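Local coordinates for protein Ton_1535 (Thermococcus onnurineus, PDB 3ZPJ) that is of unknown function but folds as an all-helical alpha-solenoid that includes an unusual left-handed helical turn, at residues 51-54 and 55-59; 122-126 and 127-131; 164-167 and 168-172. All coordinates share one frame; numbering follows the deposited sequence.

Contact 1. Residues 51-54 and 55-59; sequences EWIP and SIMED
The carbonyl of Pro54 receives Glu58 from the next turn: Glu58 N donates to Pro54 O at 3.0 Å, and the aliphatic part of the same side chain folds over that oxygen, CG standing 3.3 Å from Pro54 O while the carboxylate runs out on the exposed side. Pro54 suits this place because its nitrogen has no hydrogen to give and an early turn needs none from it. Next to it Ser55, small and polar, fits the partly exposed flank. Its CB lies 3.7 Å from Trp52 O, and its own carbonyl carries the ladder onward, Asp59 N donating to Ser55 O at 3.2 Å.

These are the early i to i+4 bonds of helix 53-66, one of the paired helices of the alpha-solenoid. Trp52 takes part through Ile56, whose amide bonds Trp52 O at 3.2 Å. With CG1 beside its own backbone N (chi1 -57°), Ile56 also rests CG1 against that oxygen and carries CD1 on to 4.2 Å from Trp52 CB. The indole stacks on Tyr16 and lies against Leu20, both of helix 16-22. On the buried side Ile53 CG2 meets Met57 CG at 4.3 Å, alongside the bond from Met57 N to Ile53 O, and both apolar side chains pack on Val40 of helix 29-45 and on Met87.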
ATOM      1  N   GLU A  51       2.166 -11.858  29.459  1.00 72.36           N
ATOM      2  CA  GLU A  51       3.306 -12.411  30.189  1.00 70.14           C
ATOM      3  C   GLU A  51       3.846 -13.723  29.608  1.00 64.28           C
ATOM      4  O   GLU A  51       4.792 -14.298  30.139  1.00 71.44           O
ATOM      5  CB  GLU A  51       2.980 -12.575  31.678  1.00 78.87           C
ATOM      6  CG  GLU A  51       2.084 -13.761  32.009  1.00 90.59           C
ATOM      7  CD  GLU A  51       0.613 -13.508  31.705  1.00 97.60           C
ATOM      8  OE1 GLU A  51       0.281 -12.421  31.182  1.00 97.23           O
ATOM      9  OE2 GLU A  51      -0.213 -14.403  31.995  1.00 99.58           O
ATOM     10  N   TRP A  52       3.244 -14.196  28.525  1.00 60.63           N
ATOM     11  CA  TRP A  52       3.764 -15.364  27.810  1.00 62.73           C
ATOM     12  C   TRP A  52       4.793 -14.955  26.745  1.00 63.57           C
ATOM     13  O   TRP A  52       5.666 -15.744  26.377  1.00 61.86           O
ATOM     14  CB  TRP A  52       2.628 -16.178  27.158  1.00 57.60           C
ATOM     15  CG  TRP A  52       1.993 -17.234  28.057  1.00 59.40           C
ATOM     16  CD1 TRP A  52       0.748 -17.188  28.639  1.00 52.04           C
ATOM     17  CD2 TRP A  52       2.579 -18.482  28.472  1.00 58.28           C
ATOM     18  NE1 TRP A  52       0.535 -18.325  29.388  1.00 52.30           N
ATOM     19  CE2 TRP A  52       1.638 -19.134  29.297  1.00 49.19           C
ATOM     20  CE3 TRP A  52       3.806 -19.107  28.227  1.00 57.12           C
ATOM     21  CZ2 TRP A  52       1.887 -20.371  29.873  1.00 57.03           C
ATOM     22  CZ3 TRP A  52       4.052 -20.338  28.810  1.00 53.22           C
ATOM     23  CH2 TRP A  52       3.100 -20.955  29.620  1.00 60.59           C
ATOM     24  N   ILE A  53       4.679 -13.716  26.266  1.00 60.34           N
ATOM     25  CA  ILE A  53       5.486 -13.200  25.150  1.00 63.24           C
ATOM     26  C   ILE A  53       7.023 -13.334  25.265  1.00 66.99           C
ATOM     27  O   ILE A  53       7.682 -13.747  24.296  1.00 61.90           O
ATOM     28  CB  ILE A  53       5.064 -11.752  24.777  1.00 56.40           C
ATOM     29  CG1 ILE A  53       3.614 -11.761  24.267  1.00 56.09           C
ATOM     30  CG2 ILE A  53       6.022 -11.134  23.741  1.00 56.25           C
ATOM     31  CD1 ILE A  53       3.103 -10.424  23.747  1.00 54.63           C
ATOM     32  N   PRO A  54       7.600 -12.994  26.435  1.00 63.11           N
ATOM     33  CA  PRO A  54       9.055 -13.115  26.544  1.00 58.47           C
ATOM     34  C   PRO A  54       9.533 -14.555  26.407  1.00 56.25           C
ATOM     35  O   PRO A  54      10.535 -14.796  25.727  1.00 52.26           O
ATOM     36  CB  PRO A  54       9.338 -12.596  27.962  1.00 62.85           C
ATOM     37  CG  PRO A  54       8.221 -11.661  28.242  1.00 57.89           C
ATOM     38  CD  PRO A  54       7.030 -12.359  27.636  1.00 66.32           C
ATOM     39  N   SER A  55       8.832 -15.488  27.047  1.00 53.18           N
ATOM     40  CA  SER A  55       9.220 -16.894  26.998  1.00 56.00           C
ATOM     41  C   SER A  55       9.135 -17.490  25.586  1.00 59.24           C
ATOM     42  O   SER A  55       9.972 -18.309  25.189  1.00 64.07           O
ATOM     43  CB  SER A  55       8.368 -17.714  27.955  1.00 49.88           C
ATOM     44  OG  SER A  55       8.715 -19.082  27.854  1.00 55.71           O
ATOM     45  N   ILE A  56       8.120 -17.086  24.837  1.00 45.87           N
ATOM     46  CA  ILE A  56       7.944 -17.573  23.484  1.00 52.40           C
ATOM     47  C   ILE A  56       9.018 -17.021  22.544  1.00 54.10           C
ATOM     48  O   ILE A  56       9.578 -17.759  21.724  1.00 50.37           O
ATOM     49  CB  ILE A  56       6.576 -17.172  22.919  1.00 52.76           C
ATOM     50  CG1 ILE A  56       5.448 -17.685  23.811  1.00 59.09           C
ATOM     51  CG2 ILE A  56       6.417 -17.711  21.514  1.00 44.10           C
ATOM     52  CD1 ILE A  56       4.071 -17.245  23.342  1.00 60.71           C
ATOM     53  N   MET A  57       9.284 -15.720  22.645  1.00 51.27           N
ATOM     54  CA  MET A  57      10.320 -15.092  21.823  1.00 51.62           C
ATOM     55  C   MET A  57      11.690 -15.735  22.087  1.00 54.00           C
ATOM     56  O   MET A  57      12.462 -15.977  21.153  1.00 55.94           O
ATOM     57  CB  MET A  57      10.370 -13.581  22.058  1.00 42.50           C
ATOM     58  CG  MET A  57       9.210 -12.809  21.437  1.00 40.70           C
ATOM     59  SD  MET A  57       8.971 -13.048  19.675  1.00 39.34           S
ATOM     60  CE  MET A  57       8.140 -11.533  19.306  1.00 77.72           C
ATOM     61  N   GLU A  58      11.978 -16.029  23.353  1.00 50.17           N
ATOM     62  CA  GLU A  58      13.170 -16.803  23.707  1.00 52.04           C
ATOM     63  C   GLU A  58      13.229 -18.145  22.973  1.00 44.99           C
ATOM     64  O   GLU A  58      14.297 -18.575  22.547  1.00 51.55           O
ATOM     65  CB  GLU A  58      13.241 -17.063  25.215  1.00 54.65           C
ATOM     66  CG  GLU A  58      13.661 -15.888  26.078  1.00 68.22           C
ATOM     67  CD  GLU A  58      13.661 -16.254  27.568  1.00 89.03           C
ATOM     68  OE1 GLU A  58      13.014 -17.262  27.942  1.00 90.51           O
ATOM     69  OE2 GLU A  58      14.314 -15.545  28.365  1.00 97.30           O
ATOM     70  N   ASP A  59      12.091 -18.821  22.851  1.00 42.86           N
ATOM     71  CA  ASP A  59      12.068 -20.127  22.195  1.00 45.80           C
ATOM     72  C   ASP A  59      12.334 -19.991  20.707  1.00 44.54           C
ATOM     73  O   ASP A  59      13.083 -20.778  20.115  1.00 42.55           O
ATOM     74  CB  ASP A  59      10.731 -20.813  22.412  1.00 50.15           C
ATOM     75  CG  ASP A  59      10.540 -21.251  23.827  1.00 60.47           C
ATOM     76  OD1 ASP A  59      11.542 -21.309  24.577  1.00 62.80           O
ATOM     77  OD2 ASP A  59       9.384 -21.537  24.188  1.00 67.87           O
TER

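Contact 2. Residues 122-126 and 127-131; sequences YHLAI and AGYPD
A Schellman motif closes helix 110-126, with Leu124 and Ala125 giving their carbonyls to the amides of Tyr129 and Gly128. The outer bond, reaching back five residues from Tyr129 N to Leu124 O, measures 2.9 Å; it encloses the inner bond, reaching back three from Gly128 N to Ala125 O, also 2.9 Å. They differ in aim: the Tyr129 donor is only slightly tilted from the plane of its carbonyl, whereas the Gly128 donor stands well above the plane of the Ala125 carbonyl and uses no lone pair. The reversal depends on the positive phi of Gly128 (86°); at these angles a side chain would collide with the Ala127 carbonyl oxygen, and glycine has none.

Ala127, whose N donates to His123 O, sets its methyl in the bend, CB lying 3.3 Å from His123 O; a small residue suits this spot, which Ala85 of helix 70-86 covers. Beyond the glycine, Tyr129 occupies the N-cap position of helix 130-146. Its CG lies beside its own backbone N (chi1 -54°), which turns the ring back toward the helix just left. There Leu124 CD2 comes to the ring edge, in its plane, 3.8 Å from Tyr129 CD2, the two side chains crossing at about a right angle. Ala127 O sits over one face of the ring, offset toward the rim. Phe97 of helix 90-104 packs on both Leu124 and Tyr129.

The carbonyls of His123, Leu124 and Ala125 thus find backbone amides in the turn itself. Tyr129 CB rests 3.4 Å from Leu124 O, so the outer bond is probably partly shielded from water.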
ATOM      1  N   TYR A 122      10.979  -7.900   2.590  1.00 36.23           N
ATOM      2  CA  TYR A 122       9.543  -7.988   2.793  1.00 32.74           C
ATOM      3  C   TYR A 122       9.237  -7.845   4.272  1.00 36.46           C
ATOM      4  O   TYR A 122       8.278  -7.145   4.639  1.00 32.13           O
ATOM      5  CB  TYR A 122       8.975  -9.295   2.245  1.00 36.19           C
ATOM      6  CG  TYR A 122       7.569  -9.582   2.719  1.00 40.15           C
ATOM      7  CD1 TYR A 122       6.481  -8.957   2.127  1.00 42.53           C
ATOM      8  CD2 TYR A 122       7.328 -10.467   3.765  1.00 29.36           C
ATOM      9  CE1 TYR A 122       5.198  -9.201   2.552  1.00 34.68           C
ATOM     10  CE2 TYR A 122       6.043 -10.705   4.209  1.00 32.78           C
ATOM     11  CZ  TYR A 122       4.980 -10.077   3.586  1.00 37.76           C
ATOM     12  OH  TYR A 122       3.691 -10.320   4.002  1.00 44.42           O
ATOM     13  N   HIS A 123      10.067  -8.472   5.122  1.00 28.51           N
ATOM     14  CA  HIS A 123       9.875  -8.343   6.571  1.00 29.28           C
ATOM     15  C   HIS A 123      10.124  -6.929   7.087  1.00 32.36           C
ATOM     16  O   HIS A 123       9.398  -6.443   7.965  1.00 29.96           O
ATOM     17  CB  HIS A 123      10.630  -9.415   7.351  1.00 30.81           C
ATOM     18  CG  HIS A 123      10.020 -10.768   7.197  1.00 35.28           C
ATOM     19  ND1 HIS A 123       8.931 -11.177   7.937  1.00 34.11           N
ATOM     20  CD2 HIS A 123      10.300 -11.783   6.347  1.00 41.71           C
ATOM     21  CE1 HIS A 123       8.581 -12.394   7.559  1.00 37.82           C
ATOM     22  NE2 HIS A 123       9.393 -12.785   6.599  1.00 40.58           N
ATOM     23  N   LEU A 124      11.099  -6.247   6.499  1.00 31.36           N
ATOM     24  CA  LEU A 124      11.332  -4.853   6.834  1.00 30.91           C
ATOM     25  C   LEU A 124      10.089  -4.005   6.538  1.00 31.11           C
ATOM     26  O   LEU A 124       9.773  -3.071   7.273  1.00 35.49           O
ATOM     27  CB  LEU A 124      12.531  -4.318   6.061  1.00 26.49           C
ATOM     28  CG  LEU A 124      13.900  -4.660   6.646  1.00 36.71           C
ATOM     29  CD1 LEU A 124      14.964  -4.363   5.606  1.00 25.84           C
ATOM     30  CD2 LEU A 124      14.149  -3.853   7.941  1.00 31.73           C
ATOM     31  N   ALA A 125       9.386  -4.333   5.463  1.00 32.03           N
ATOM     32  CA  ALA A 125       8.172  -3.586   5.107  1.00 32.78           C
ATOM     33  C   ALA A 125       7.038  -3.892   6.064  1.00 33.65           C
ATOM     34  O   ALA A 125       6.367  -2.980   6.529  1.00 43.74           O
ATOM     35  CB  ALA A 125       7.746  -3.867   3.678  1.00 29.54           C
ATOM     36  N   ILE A 126       6.826  -5.173   6.352  1.00 44.26           N
ATOM     37  CA  ILE A 126       5.851  -5.600   7.364  1.00 39.36           C
ATOM     38  C   ILE A 126       6.124  -4.900   8.693  1.00 42.47           C
ATOM     39  O   ILE A 126       5.203  -4.523   9.413  1.00 49.04           O
ATOM     40  CB  ILE A 126       5.910  -7.134   7.604  1.00 47.41           C
ATOM     41  CG1 ILE A 126       5.467  -7.908   6.371  1.00 44.91           C
ATOM     42  CG2 ILE A 126       5.056  -7.532   8.769  1.00 54.54           C
ATOM     43  CD1 ILE A 126       4.385  -7.259   5.597  1.00 46.81           C
ATOM     44  N   ALA A 127       7.403  -4.710   9.001  1.00 43.73           N
ATOM     45  CA  ALA A 127       7.845  -4.083  10.254  1.00 34.21           C
ATOM     46  C   ALA A 127       7.519  -2.595  10.329  1.00 38.84           C
ATOM     47  O   ALA A 127       7.669  -1.973  11.377  1.00 47.17           O
ATOM     48  CB  ALA A 127       9.341  -4.276  10.407  1.00 39.39           C
ATOM     49  N   GLY A 128       7.093  -2.016   9.211  1.00 42.98           N
ATOM     50  CA  GLY A 128       6.859  -0.589   9.163  1.00 39.23           C
ATOM     51  C   GLY A 128       8.105   0.224   8.851  1.00 36.24           C
ATOM     52  O   GLY A 128       8.218   1.367   9.270  1.00 40.10           O
ATOM     53  N   TYR A 129       9.034  -0.354   8.098  1.00 40.95           N
ATOM     54  CA  TYR A 129      10.271   0.336   7.733  1.00 42.42           C
ATOM     55  C   TYR A 129      10.395   0.377   6.219  1.00 42.37           C
ATOM     56  O   TYR A 129      11.264  -0.267   5.641  1.00 40.96           O
ATOM     57  CB  TYR A 129      11.488  -0.385   8.312  1.00 36.81           C
ATOM     58  CG  TYR A 129      11.440  -0.625   9.801  1.00 46.00           C
ATOM     59  CD1 TYR A 129      10.834   0.284  10.648  1.00 47.78           C
ATOM     60  CD2 TYR A 129      12.020  -1.758  10.363  1.00 50.81           C
ATOM     61  CE1 TYR A 129      10.802   0.081  12.008  1.00 51.19           C
ATOM     62  CE2 TYR A 129      11.994  -1.970  11.722  1.00 56.56           C
ATOM     63  CZ  TYR A 129      11.383  -1.043  12.544  1.00 55.78           C
ATOM     64  OH  TYR A 129      11.349  -1.234  13.907  1.00 51.86           O
ATOM     65  N   PRO A 130       9.514   1.134   5.561  1.00 52.48           N
ATOM     66  CA  PRO A 130       9.441   1.058   4.102  1.00 47.35           C
ATOM     67  C   PRO A 130      10.724   1.511   3.403  1.00 43.96           C
ATOM     68  O   PRO A 130      11.123   0.884   2.420  1.00 39.29           O
ATOM     69  CB  PRO A 130       8.282   1.989   3.767  1.00 44.25           C
ATOM     70  CG  PRO A 130       8.205   2.917   4.932  1.00 44.51           C
ATOM     71  CD  PRO A 130       8.545   2.090   6.112  1.00 48.66           C
ATOM     72  N   ASP A 131      11.364   2.562   3.897  1.00 37.77           N
ATOM     73  CA  ASP A 131      12.577   3.031   3.256  1.00 38.19           C
ATOM     74  C   ASP A 131      13.701   1.992   3.325  1.00 40.23           C
ATOM     75  O   ASP A 131      14.380   1.772   2.323  1.00 43.41           O
ATOM     76  CB  ASP A 131      13.016   4.379   3.829  1.00 45.67           C
ATOM     77  CG  ASP A 131      11.980   5.465   3.598  1.00 58.87           C
ATOM     78  OD1 ASP A 131      11.922   5.995   2.468  1.00 64.22           O
ATOM     79  OD2 ASP A 131      11.220   5.783   4.539  1.00 63.79           O
TER

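Contact 3. Residues 164-167 and 168-172; sequences LLEK and AGDTL
The Asp170 carboxylate turns one face onto the carbonyl oxygen of Glu166, which lies almost straight above CG at 3.4 Å, while Asp170 N donates to that same oxygen. The carboxylate oxygens have outside partners: OD1 is hydrogen-bonded to Tyr181 OH, and OD2 forms a salt bridge with Lys203 of helix 194-209. The second flat group, the Glu166 carboxylate, reaches the same lysine through OE2, which stands 4.6 Å from Asp170 OD2.

At the next residue the helix, 151-170, is running out. Thr171 N gives Lys167 O a weak bond at 3.2 Å, and Thr171 CG2 approaches Lys167 O equally closely. The threonine hydroxyl, held between backbone N and carbonyl carbon (chi1 69°), donates to Ala168 O at 2.8 Å, in the carbonyl plane on a lone pair; Thr171 N is a second donor to this oxygen. A valine here, having no hydroxyl, would probably leave Ala168 O with just the backbone N of these two donors, and the helix end less firmly fixed. Ala168, small and buried, lets Ala125 of helix 110-126 come close.

The shared lysine would offset the repulsion expected between the two acids, and the hydroxyl helps satisfy a carbonyl at the helix terminus.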
ATOM      1  N   LEU A 164       7.191 -10.209  -4.223  1.00 28.81           N
ATOM      2  CA  LEU A 164       7.351  -9.690  -2.868  1.00 33.86           C
ATOM      3  C   LEU A 164       7.222  -8.156  -2.782  1.00 30.59           C
ATOM      4  O   LEU A 164       6.684  -7.622  -1.800  1.00 31.08           O
ATOM      5  CB  LEU A 164       8.656 -10.188  -2.231  1.00 35.83           C
ATOM      6  CG  LEU A 164       8.744 -11.719  -2.096  1.00 39.50           C
ATOM      7  CD1 LEU A 164      10.124 -12.210  -1.699  1.00 31.13           C
ATOM      8  CD2 LEU A 164       7.761 -12.205  -1.109  1.00 36.32           C
ATOM      9  N   LEU A 165       7.722  -7.456  -3.797  1.00 29.20           N
ATOM     10  CA  LEU A 165       7.576  -6.006  -3.865  1.00 30.26           C
ATOM     11  C   LEU A 165       6.078  -5.715  -3.829  1.00 25.58           C
ATOM     12  O   LEU A 165       5.615  -4.917  -3.026  1.00 31.28           O
ATOM     13  CB  LEU A 165       8.220  -5.440  -5.139  1.00 20.78           C
ATOM     14  CG  LEU A 165       9.736  -5.264  -5.137  1.00 30.52           C
ATOM     15  CD1 LEU A 165      10.246  -5.127  -6.563  1.00 26.75           C
ATOM     16  CD2 LEU A 165      10.168  -4.058  -4.311  1.00 25.61           C
ATOM     17  N   GLU A 166       5.328  -6.439  -4.656  1.00 31.69           N
ATOM     18  CA  GLU A 166       3.889  -6.255  -4.758  1.00 32.81           C
ATOM     19  C   GLU A 166       3.172  -6.503  -3.440  1.00 34.86           C
ATOM     20  O   GLU A 166       2.306  -5.720  -3.042  1.00 31.25           O
ATOM     21  CB  GLU A 166       3.286  -7.114  -5.878  1.00 30.47           C
ATOM     22  CG  GLU A 166       1.795  -6.835  -6.101  1.00 37.15           C
ATOM     23  CD  GLU A 166       1.127  -7.798  -7.070  1.00 44.69           C
ATOM     24  OE1 GLU A 166       1.784  -8.767  -7.513  1.00 50.37           O
ATOM     25  OE2 GLU A 166      -0.069  -7.585  -7.385  1.00 39.57           O
ATOM     26  N   LYS A 167       3.546  -7.570  -2.743  1.00 32.76           N
ATOM     27  CA  LYS A 167       2.877  -7.896  -1.486  1.00 27.97           C
ATOM     28  C   LYS A 167       3.228  -6.875  -0.393  1.00 23.96           C
ATOM     29  O   LYS A 167       2.388  -6.528   0.434  1.00 34.91           O
ATOM     30  CB  LYS A 167       3.176  -9.333  -1.044  1.00 35.52           C
ATOM     31  CG  LYS A 167       2.684  -9.689   0.364  1.00 35.90           C
ATOM     32  CD  LYS A 167       1.341 -10.364   0.342  1.00 37.21           C
ATOM     33  CE  LYS A 167       0.897 -10.791   1.752  1.00 33.72           C
ATOM     34  NZ  LYS A 167       1.320 -12.161   2.177  1.00 38.34           N
ATOM     35  N   ALA A 168       4.456  -6.382  -0.409  1.00 27.91           N
ATOM     36  CA  ALA A 168       4.857  -5.321   0.508  1.00 32.07           C
ATOM     37  C   ALA A 168       3.982  -4.100   0.269  1.00 32.85           C
ATOM     38  O   ALA A 168       3.379  -3.554   1.195  1.00 33.18           O
ATOM     39  CB  ALA A 168       6.326  -4.969   0.302  1.00 28.43           C
ATOM     40  N   GLY A 169       3.919  -3.688  -0.991  1.00 24.74           N
ATOM     41  CA  GLY A 169       3.029  -2.616  -1.390  1.00 38.34           C
ATOM     42  C   GLY A 169       1.614  -2.784  -0.859  1.00 33.32           C
ATOM     43  O   GLY A 169       1.062  -1.866  -0.253  1.00 41.64           O
ATOM     44  N   ASP A 170       1.033  -3.962  -1.069  1.00 30.39           N
ATOM     45  CA  ASP A 170      -0.316  -4.244  -0.606  1.00 29.33           C
ATOM     46  C   ASP A 170      -0.493  -4.047   0.902  1.00 33.35           C
ATOM     47  O   ASP A 170      -1.614  -3.833   1.372  1.00 35.70           O
ATOM     48  CB  ASP A 170      -0.734  -5.669  -0.974  1.00 34.84           C
ATOM     49  CG  ASP A 170      -1.030  -5.828  -2.454  1.00 37.62           C
ATOM     50  OD1 ASP A 170      -1.296  -4.815  -3.147  1.00 41.46           O
ATOM     51  OD2 ASP A 170      -0.992  -6.978  -2.921  1.00 30.76           O
ATOM     52  N   THR A 171       0.591  -4.124   1.666  1.00 31.99           N
ATOM     53  CA  THR A 171       0.445  -4.016   3.116  1.00 31.49           C
ATOM     54  C   THR A 171       0.667  -2.600   3.589  1.00 29.42           C
ATOM     55  O   THR A 171       0.555  -2.336   4.777  1.00 32.59           O
ATOM     56  CB  THR A 171       1.414  -4.947   3.907  1.00 35.54           C
ATOM     57  OG1 THR A 171       2.760  -4.488   3.747  1.00 37.22           O
ATOM     58  CG2 THR A 171       1.307  -6.396   3.419  1.00 29.23           C
ATOM     59  N   LEU A 172       1.010  -1.700   2.667  1.00 34.02           N
ATOM     60  CA  LEU A 172       1.351  -0.322   3.021  1.00 27.23           C
ATOM     61  C   LEU A 172       0.272   0.674   2.639  1.00 36.51           C
ATOM     62  O   LEU A 172      -0.547   0.411   1.759  1.00 35.90           O
ATOM     63  CB  LEU A 172       2.657   0.084   2.342  1.00 27.33           C
ATOM     64  CG  LEU A 172       3.879  -0.666   2.861  1.00 31.76           C
ATOM     65  CD1 LEU A 172       5.098  -0.375   1.990  1.00 34.87           C
ATOM     66  CD2 LEU A 172       4.157  -0.323   4.320  1.00 30.44           C
TER

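How the contacts relate
Contact 1 lies at the periphery, its centre about 31 Å from that of the chain; it touches neither of the others and carries exposed Pro54 and Glu58 on its outer side. Contacts 2 and 3, centred about 12 and 6 Å from the chain centre, join helix 110-126 to helix 151-170: the buried alanines face each other, Ala125 CB meeting Ala168 CB at 3.8 Å, and Tyr122 CE1 meets Lys167 CG at 3.4 Å. Contact 1 belongs to the early part of a helix, where proline fits. The other two are helix ends: a glycine turn closes 122-131, while at 164-172 a threonine hydroxyl serves a last-turn carbonyl and, separately, two acids pair with a lysine of a neighbouring helix.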